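Local atomic coordinates of putative adhesin (Parabacteroides distasonis, PDB entry 3LJY), a protein that is a putative lipoprotein adhesin of a gut bacterium, built as a beta-solenoid and probably involved in attachment at the cell surface. Residues 65-70 against 80-85; 46-49 against 55-58; 150-155 against 187-192. All blocks are in the same frame, centred on the assembly; numbering follows the deposited sequence.

Interaction 1: 65-70 against 80-85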
# COMPACT_ATOMS: atom_id res chain seq x y z
N LEU A 65 2.75 16.15 -0.18
CA LEU A 65 1.41 16.53 0.30
C LEU A 65 1.05 15.95 1.69
O LEU A 65 1.12 14.75 1.89
CB LEU A 65 0.32 16.11 -0.71
CG LEU A 65 -1.14 16.41 -0.38
CD1 LEU A 65 -1.40 17.92 -0.27
CD2 LEU A 65 -2.07 15.77 -1.36
N THR A 66 0.69 16.81 2.64
CA THR A 66 0.07 16.40 3.90
C THR A 66 -1.30 17.13 4.06
O THR A 66 -1.44 18.32 3.73
CB THR A 66 1.00 16.67 5.14
OG1 THR A 66 1.49 18.00 5.11
CG2 THR A 66 2.24 15.76 5.14
N ILE A 67 -2.31 16.39 4.49
CA ILE A 67 -3.62 16.94 4.81
C ILE A 67 -3.98 16.50 6.21
O ILE A 67 -4.06 15.30 6.50
CB ILE A 67 -4.71 16.48 3.82
CG1 ILE A 67 -4.30 16.82 2.39
CG2 ILE A 67 -6.04 17.12 4.14
CD1 ILE A 67 -5.20 16.29 1.40
N ALA A 68 -4.18 17.45 7.10
CA ALA A 68 -4.54 17.12 8.47
C ALA A 68 -5.31 18.26 9.09
O ALA A 68 -5.43 19.33 8.48
CB ALA A 68 -3.26 16.80 9.29
N PHE A 69 -5.86 18.04 10.29
CA PHE A 69 -6.56 19.09 11.03
C PHE A 69 -5.60 20.01 11.80
O PHE A 69 -4.60 19.56 12.31
CB PHE A 69 -7.55 18.50 12.02
CG PHE A 69 -8.81 17.99 11.39
CD1 PHE A 69 -9.60 18.82 10.61
CD2 PHE A 69 -9.24 16.70 11.64
CE1 PHE A 69 -10.77 18.37 10.05
CE2 PHE A 69 -10.42 16.24 11.08
CZ PHE A 69 -11.19 17.09 10.29
N LYS A 70 -5.92 21.31 11.88
CA LYS A 70 -5.07 22.32 12.54
C LYS A 70 -5.85 23.44 13.26
O LYS A 70 -6.69 24.14 12.65
CB LYS A 70 -4.12 22.98 11.53
CG LYS A 70 -3.04 23.90 12.16
CD LYS A 70 -2.43 24.88 11.13
CE LYS A 70 -3.38 26.06 10.81
NZ LYS A 70 -3.17 26.69 9.45
N PHE A 80 -14.33 12.11 6.11
CA PHE A 80 -13.26 12.98 5.63
C PHE A 80 -12.76 12.35 4.34
O PHE A 80 -12.03 11.36 4.39
CB PHE A 80 -12.13 13.04 6.67
CG PHE A 80 -11.13 14.16 6.47
CD1 PHE A 80 -10.66 14.52 5.22
CD2 PHE A 80 -10.60 14.81 7.57
CE1 PHE A 80 -9.70 15.53 5.07
CE2 PHE A 80 -9.65 15.82 7.42
CZ PHE A 80 -9.19 16.17 6.18
N ILE A 81 -13.14 12.91 3.20
CA ILE A 81 -12.80 12.34 1.87
C ILE A 81 -11.90 13.30 1.15
O ILE A 81 -12.25 14.43 0.98
CB ILE A 81 -14.07 12.09 0.98
CG1 ILE A 81 -15.11 11.23 1.72
CG2 ILE A 81 -13.68 11.40 -0.31
CD1 ILE A 81 -16.44 11.12 0.97
N VAL A 82 -10.72 12.83 0.73
CA VAL A 82 -9.79 13.60 -0.11
C VAL A 82 -9.79 13.05 -1.55
O VAL A 82 -9.88 11.84 -1.75
CB VAL A 82 -8.34 13.56 0.44
CG1 VAL A 82 -7.41 14.24 -0.52
CG2 VAL A 82 -8.27 14.21 1.80
N LYS A 83 -9.70 13.96 -2.52
CA LYS A 83 -9.54 13.64 -3.94
C LYS A 83 -8.49 14.59 -4.54
O LYS A 83 -8.70 15.80 -4.57
CB LYS A 83 -10.86 13.80 -4.67
CG LYS A 83 -10.86 13.28 -6.08
CD LYS A 83 -12.04 13.82 -6.81
CE LYS A 83 -12.23 13.18 -8.15
NZ LYS A 83 -11.05 13.45 -8.90
N THR A 84 -7.38 14.03 -5.01
CA THR A 84 -6.22 14.81 -5.44
C THR A 84 -5.45 14.09 -6.55
O THR A 84 -5.66 12.91 -6.78
CB THR A 84 -5.28 15.16 -4.26
OG1 THR A 84 -4.17 15.95 -4.71
CG2 THR A 84 -4.76 13.90 -3.55
N ASN A 85 -4.61 14.83 -7.26
CA ASN A 85 -3.82 14.30 -8.37
C ASN A 85 -2.43 14.94 -8.49
O ASN A 85 -2.22 16.06 -8.02
CB ASN A 85 -4.58 14.48 -9.70
CG ASN A 85 -4.66 15.94 -10.14
OD1 ASN A 85 -5.31 16.77 -9.50
ND2 ASN A 85 -4.02 16.24 -11.26
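Phe69 and Phe80 make the aromatic part of this contact. CE2 of Phe80 lies over one face of the Phe69 ring, offset toward its rim and 3.5 Å from Phe69 CZ. The ring centroids are 5.1 Å apart and the planes are inclined at 59°, an oblique pairing in which the two side chains run past each other in opposite directions. Phe80 turns CG away from its backbone N (chi1 -165°), which sends its ring across to strand 64-69. Val56 and Leu52 also pack against Phe69, while Val46 and Ile31 touch Phe80.

The aliphatic contacts continue along both strands. Ile67 uses two branches: CG2 approaches the Phe80 ring obliquely, 3.9 Å from Phe80 CZ, and CD1 meets both methyls of Val82, at 3.6 Å from Val82 CG1 and 3.7 Å from Val82 CG2. Ile67 and Val82 thus reach for each other end to end, as do Leu65 and Thr84, where Leu65 CD2 stops 3.9 Å from Thr84 CG2. Phe33 touches Leu65, Ile67 and Thr84, extending this apolar layer.

The polar element is Thr84 OG1. The hydroxyl lies in the buried layer beside Leu65 but is satisfied outside the two segments, by hydrogen bonds with Tyr22 OH and the carbonyl O of Thr43.

The strand axes approach to 10.1 Å and run nearly antiparallel, at 160°. That spacing belongs to strands in facing sheets. Leu65 and Ile67 point inward from one strand, Phe80, Val82 and Thr84 from the other, and Phe69 brings in the end of its ring. Together they fill the interior between two facing layers at the N-terminal end of the adhesin head domain, where antiparallel strands adjoin the parallel coils of the beta-solenoid.

Interaction 2: 46-49 against 55-58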
# COMPACT_ATOMS: atom_id res chain seq x y z
N VAL A 46 -11.63 18.41 -0.64
CA VAL A 46 -11.95 17.82 0.66
C VAL A 46 -13.45 17.86 0.92
O VAL A 46 -14.07 18.91 0.86
CB VAL A 46 -11.16 18.52 1.79
CG1 VAL A 46 -11.70 18.11 3.17
CG2 VAL A 46 -9.64 18.22 1.64
N THR A 47 -14.03 16.69 1.19
CA THR A 47 -15.41 16.58 1.65
C THR A 47 -15.37 16.19 3.14
O THR A 47 -14.82 15.16 3.52
CB THR A 47 -16.23 15.55 0.82
OG1 THR A 47 -16.17 15.91 -0.58
CG2 THR A 47 -17.71 15.48 1.27
N VAL A 48 -15.92 17.04 3.99
CA VAL A 48 -15.91 16.80 5.41
C VAL A 48 -17.07 17.59 6.01
O VAL A 48 -17.72 18.36 5.29
CB VAL A 48 -14.52 17.19 6.05
CG1 VAL A 48 -14.37 18.70 6.12
CG2 VAL A 48 -14.36 16.56 7.44
N ASP A 49 -17.35 17.39 7.29
CA ASP A 49 -18.38 18.16 7.98
C ASP A 49 -18.12 19.63 7.71
O ASP A 49 -17.00 20.11 7.88
CB ASP A 49 -18.34 17.91 9.49
CG ASP A 49 -18.70 16.50 9.86
OD1 ASP A 49 -17.95 15.59 9.51
OD2 ASP A 49 -19.74 16.29 10.52
N TYR A 55 -10.58 24.14 9.76
CA TYR A 55 -9.48 23.49 10.47
C TYR A 55 -8.71 22.54 9.60
O TYR A 55 -7.73 21.97 10.06
CB TYR A 55 -10.03 22.79 11.70
CG TYR A 55 -10.91 23.71 12.52
CD1 TYR A 55 -10.47 24.98 12.88
CD2 TYR A 55 -12.18 23.32 12.93
CE1 TYR A 55 -11.27 25.84 13.62
CE2 TYR A 55 -12.98 24.17 13.68
CZ TYR A 55 -12.52 25.43 14.02
OH TYR A 55 -13.33 26.28 14.76
N VAL A 56 -9.12 22.38 8.34
CA VAL A 56 -8.43 21.49 7.41
C VAL A 56 -7.18 22.18 6.89
O VAL A 56 -7.27 23.23 6.27
CB VAL A 56 -9.35 21.13 6.21
CG1 VAL A 56 -8.54 20.36 5.11
CG2 VAL A 56 -10.55 20.32 6.70
N ASN A 57 -6.02 21.58 7.14
CA ASN A 57 -4.75 22.16 6.72
C ASN A 57 -4.13 21.35 5.58
O ASN A 57 -3.67 20.26 5.80
CB ASN A 57 -3.82 22.25 7.93
CG ASN A 57 -2.54 23.01 7.65
OD1 ASN A 57 -2.53 23.98 6.89
ND2 ASN A 57 -1.45 22.57 8.28
N ILE A 58 -4.14 21.89 4.38
CA ILE A 58 -3.56 21.25 3.20
C ILE A 58 -2.21 21.89 2.87
O ILE A 58 -2.17 23.08 2.60
CB ILE A 58 -4.51 21.41 1.97
CG1 ILE A 58 -5.93 20.88 2.30
CG2 ILE A 58 -3.95 20.67 0.77
CD1 ILE A 58 -7.04 21.32 1.37
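At the N-terminal end of the solenoid, two facing beta layers meet in a partly buried apolar contact that brings Val46 and Val48 of strand 43-49 against Val56 and Ile58 of strand 56-61. Val46 CG2 touches both partners, lying 4.1 Å from Ile58 CD1 and 4.2 Å from Val56 CG1, and Val56 in turn touches both Val46 and Val48. Between Val46 and Ile58 the approach is end to end. In Ile58, CG1 stands trans to the carbonyl carbon (chi1 -55°), and the extended chi2 of 163° carries CD1 inward to the Val46 methyl.

Val48 and Val56 instead slide past one another in opposite senses, with Val48 CG1 and Val56 CG2 4.2 Å apart. All these are methyl-to-methyl van der Waals contacts.

The strand axes come no closer than 10.3 Å and run at 163°, nearly antiparallel. The two strands follow each other in the chain but do not pair as a hairpin: strand 43-49 bonds to 12-18 and 80-86, whereas 56-61 pairs with 64-69 in the opposite layer. The chain therefore crosses from one layer to the other between residues 49 and 56.

Phe80 packs against both Val46 and Val48, and Phe69 against Val56, so the aromatic side chains of neighbouring strands border the valines. At the start of the crossing, Asp49 OD2 is held by hydrogen bonds with Gly10 N and Thr78 OG1.

Interaction 3: 150-155 against 187-192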
# COMPACT_ATOMS: atom_id res chain seq x y z
N ASP A 150 9.60 -4.49 -13.12
CA ASP A 150 10.91 -5.12 -13.17
C ASP A 150 11.19 -5.82 -11.84
O ASP A 150 11.70 -6.95 -11.81
CB ASP A 150 11.99 -4.08 -13.52
CG ASP A 150 11.88 -3.58 -14.97
OD1 ASP A 150 11.77 -4.46 -15.85
OD2 ASP A 150 11.90 -2.34 -15.26
N LYS A 151 10.85 -5.16 -10.73
CA LYS A 151 11.14 -5.64 -9.38
C LYS A 151 9.98 -5.37 -8.45
O LYS A 151 9.39 -4.29 -8.47
CB LYS A 151 12.40 -4.96 -8.85
CG LYS A 151 12.83 -5.33 -7.42
CD LYS A 151 13.02 -6.85 -7.18
CE LYS A 151 14.19 -7.16 -6.26
NZ LYS A 151 13.90 -6.80 -4.86
N ILE A 152 9.64 -6.40 -7.67
CA ILE A 152 8.65 -6.33 -6.58
C ILE A 152 9.36 -6.65 -5.26
O ILE A 152 10.13 -7.61 -5.16
CB ILE A 152 7.45 -7.31 -6.79
CG1 ILE A 152 6.50 -7.34 -5.55
CG2 ILE A 152 7.94 -8.72 -7.11
CD1 ILE A 152 5.72 -6.03 -5.32
N GLU A 153 9.17 -5.79 -4.28
CA GLU A 153 9.60 -6.02 -2.91
C GLU A 153 8.40 -5.93 -1.96
O GLU A 153 7.67 -4.95 -2.02
CB GLU A 153 10.62 -4.99 -2.51
CG GLU A 153 11.97 -5.28 -3.06
CD GLU A 153 13.03 -4.33 -2.57
OE1 GLU A 153 12.86 -3.77 -1.44
OE2 GLU A 153 14.04 -4.14 -3.32
N CYS A 154 8.19 -6.98 -1.18
CA CYS A 154 7.12 -7.06 -0.18
C CYS A 154 7.63 -7.42 1.19
O CYS A 154 8.22 -8.47 1.37
CB CYS A 154 6.18 -8.18 -0.50
SG CYS A 154 5.09 -7.79 -1.76
N ASP A 155 7.31 -6.59 2.17
CA ASP A 155 7.72 -6.79 3.54
C ASP A 155 6.56 -6.76 4.47
O ASP A 155 5.97 -5.72 4.63
CB ASP A 155 8.61 -5.62 3.94
CG ASP A 155 10.00 -6.02 4.11
OD1 ASP A 155 10.59 -6.39 3.07
OD2 ASP A 155 10.47 -6.02 5.30
N LEU A 187 0.59 -13.14 -9.22
CA LEU A 187 1.79 -12.45 -9.73
C LEU A 187 2.89 -13.45 -10.12
O LEU A 187 3.56 -14.06 -9.27
CB LEU A 187 2.32 -11.48 -8.69
CG LEU A 187 3.48 -10.55 -9.10
CD1 LEU A 187 3.03 -9.57 -10.11
CD2 LEU A 187 4.05 -9.87 -7.89
N ALA A 188 3.12 -13.54 -11.42
CA ALA A 188 4.11 -14.41 -12.02
C ALA A 188 5.47 -13.77 -11.88
O ALA A 188 5.70 -12.70 -12.43
CB ALA A 188 3.76 -14.62 -13.51
N VAL A 189 6.38 -14.41 -11.15
CA VAL A 189 7.75 -13.90 -10.97
C VAL A 189 8.77 -14.91 -11.39
O VAL A 189 8.91 -15.93 -10.75
CB VAL A 189 8.01 -13.53 -9.49
CG1 VAL A 189 9.47 -13.02 -9.33
CG2 VAL A 189 6.96 -12.51 -8.99
N PRO A 190 9.53 -14.65 -12.46
CA PRO A 190 10.61 -15.60 -12.82
C PRO A 190 11.68 -15.87 -11.74
O PRO A 190 12.01 -17.03 -11.47
CB PRO A 190 11.22 -14.97 -14.06
CG PRO A 190 10.08 -14.10 -14.65
CD PRO A 190 9.42 -13.55 -13.44
N GLN A 191 12.24 -14.83 -11.16
CA GLN A 191 13.31 -14.99 -10.16
C GLN A 191 12.82 -14.51 -8.79
O GLN A 191 12.82 -13.30 -8.50
CB GLN A 191 14.57 -14.18 -10.56
CG GLN A 191 15.09 -14.43 -11.97
CD GLN A 191 15.42 -15.87 -12.22
OE1 GLN A 191 15.94 -16.56 -11.33
NE2 GLN A 191 15.11 -16.35 -13.40
N LEU A 192 12.39 -15.45 -7.96
CA LEU A 192 11.70 -15.08 -6.72
C LEU A 192 12.46 -15.57 -5.52
O LEU A 192 12.89 -16.69 -5.50
CB LEU A 192 10.23 -15.61 -6.70
CG LEU A 192 9.36 -15.21 -5.51
CD1 LEU A 192 9.27 -13.70 -5.41
CD2 LEU A 192 7.98 -15.88 -5.54
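Ile152 supplies the apolar contact with Leu187 and Val189, and it does so through one methyl. Its CG2 lies 4.1 Å from Leu187 CD2, where the two side chains cross at a slant, and 4.3 Å from Val189 CG2. Because CG1 of Ile152 takes the place anti to N (chi1 174°), CG2 is left on the side between the backbone N and the carbonyl carbon, from which it meets both partners. All three residues are buried. Ala169 touches Ile152 and Val189, and Tyr174 touches Leu187 and Val189, filling in around the trio.

These residues belong to different faces of a parallel beta-solenoid. Strand 151-156 is stacked in parallel between 131-136 and 172-176. The chain bends at Leu187 and again at Pro190 and Gln191; the short strand 188-189 lies between these corners and pairs with 201-206. Ile152 and Val189 meet inside the coil from faces turned against each other, their CA atoms 8.8 Å apart.

The ionic interactions run along the outer side of strand 151-156. Lys151 NZ forms a salt bridge with Glu153 OE2 at 3.1 Å, meeting the oxygen on its anti side and 24° out of the carboxylate plane. Both ends have a second partner: Lys151 also bridges to Asp173, and Glu153 to Lys131. The resulting chain of alternating charges links three successive parallel strands across the solenoid surface, while Gln191 NE2 bonds to Asp208 OD2 near the corner.

Overall arrangement
From the N terminus the three contacts follow one another in series, without nesting or crossing. Interaction 2 comes first and closes a short loop, with five residues between its segments, from strand 43-49 over to strand 56-61. The chain then turns back into strand 64-69, and interaction 1 closes the next loop, nine residues long, on strand 80-86. Their centres are about 7 Å apart and they touch: 56-61 and 64-69 are sheet neighbours, as are 43-49 and 80-86, so both join the same two layers. Interaction 3 spans 31 intervening residues and ties 151-156 to the short strand 188-189 between two corners, its centre about 32 Å from that of interaction 1, further along the solenoid.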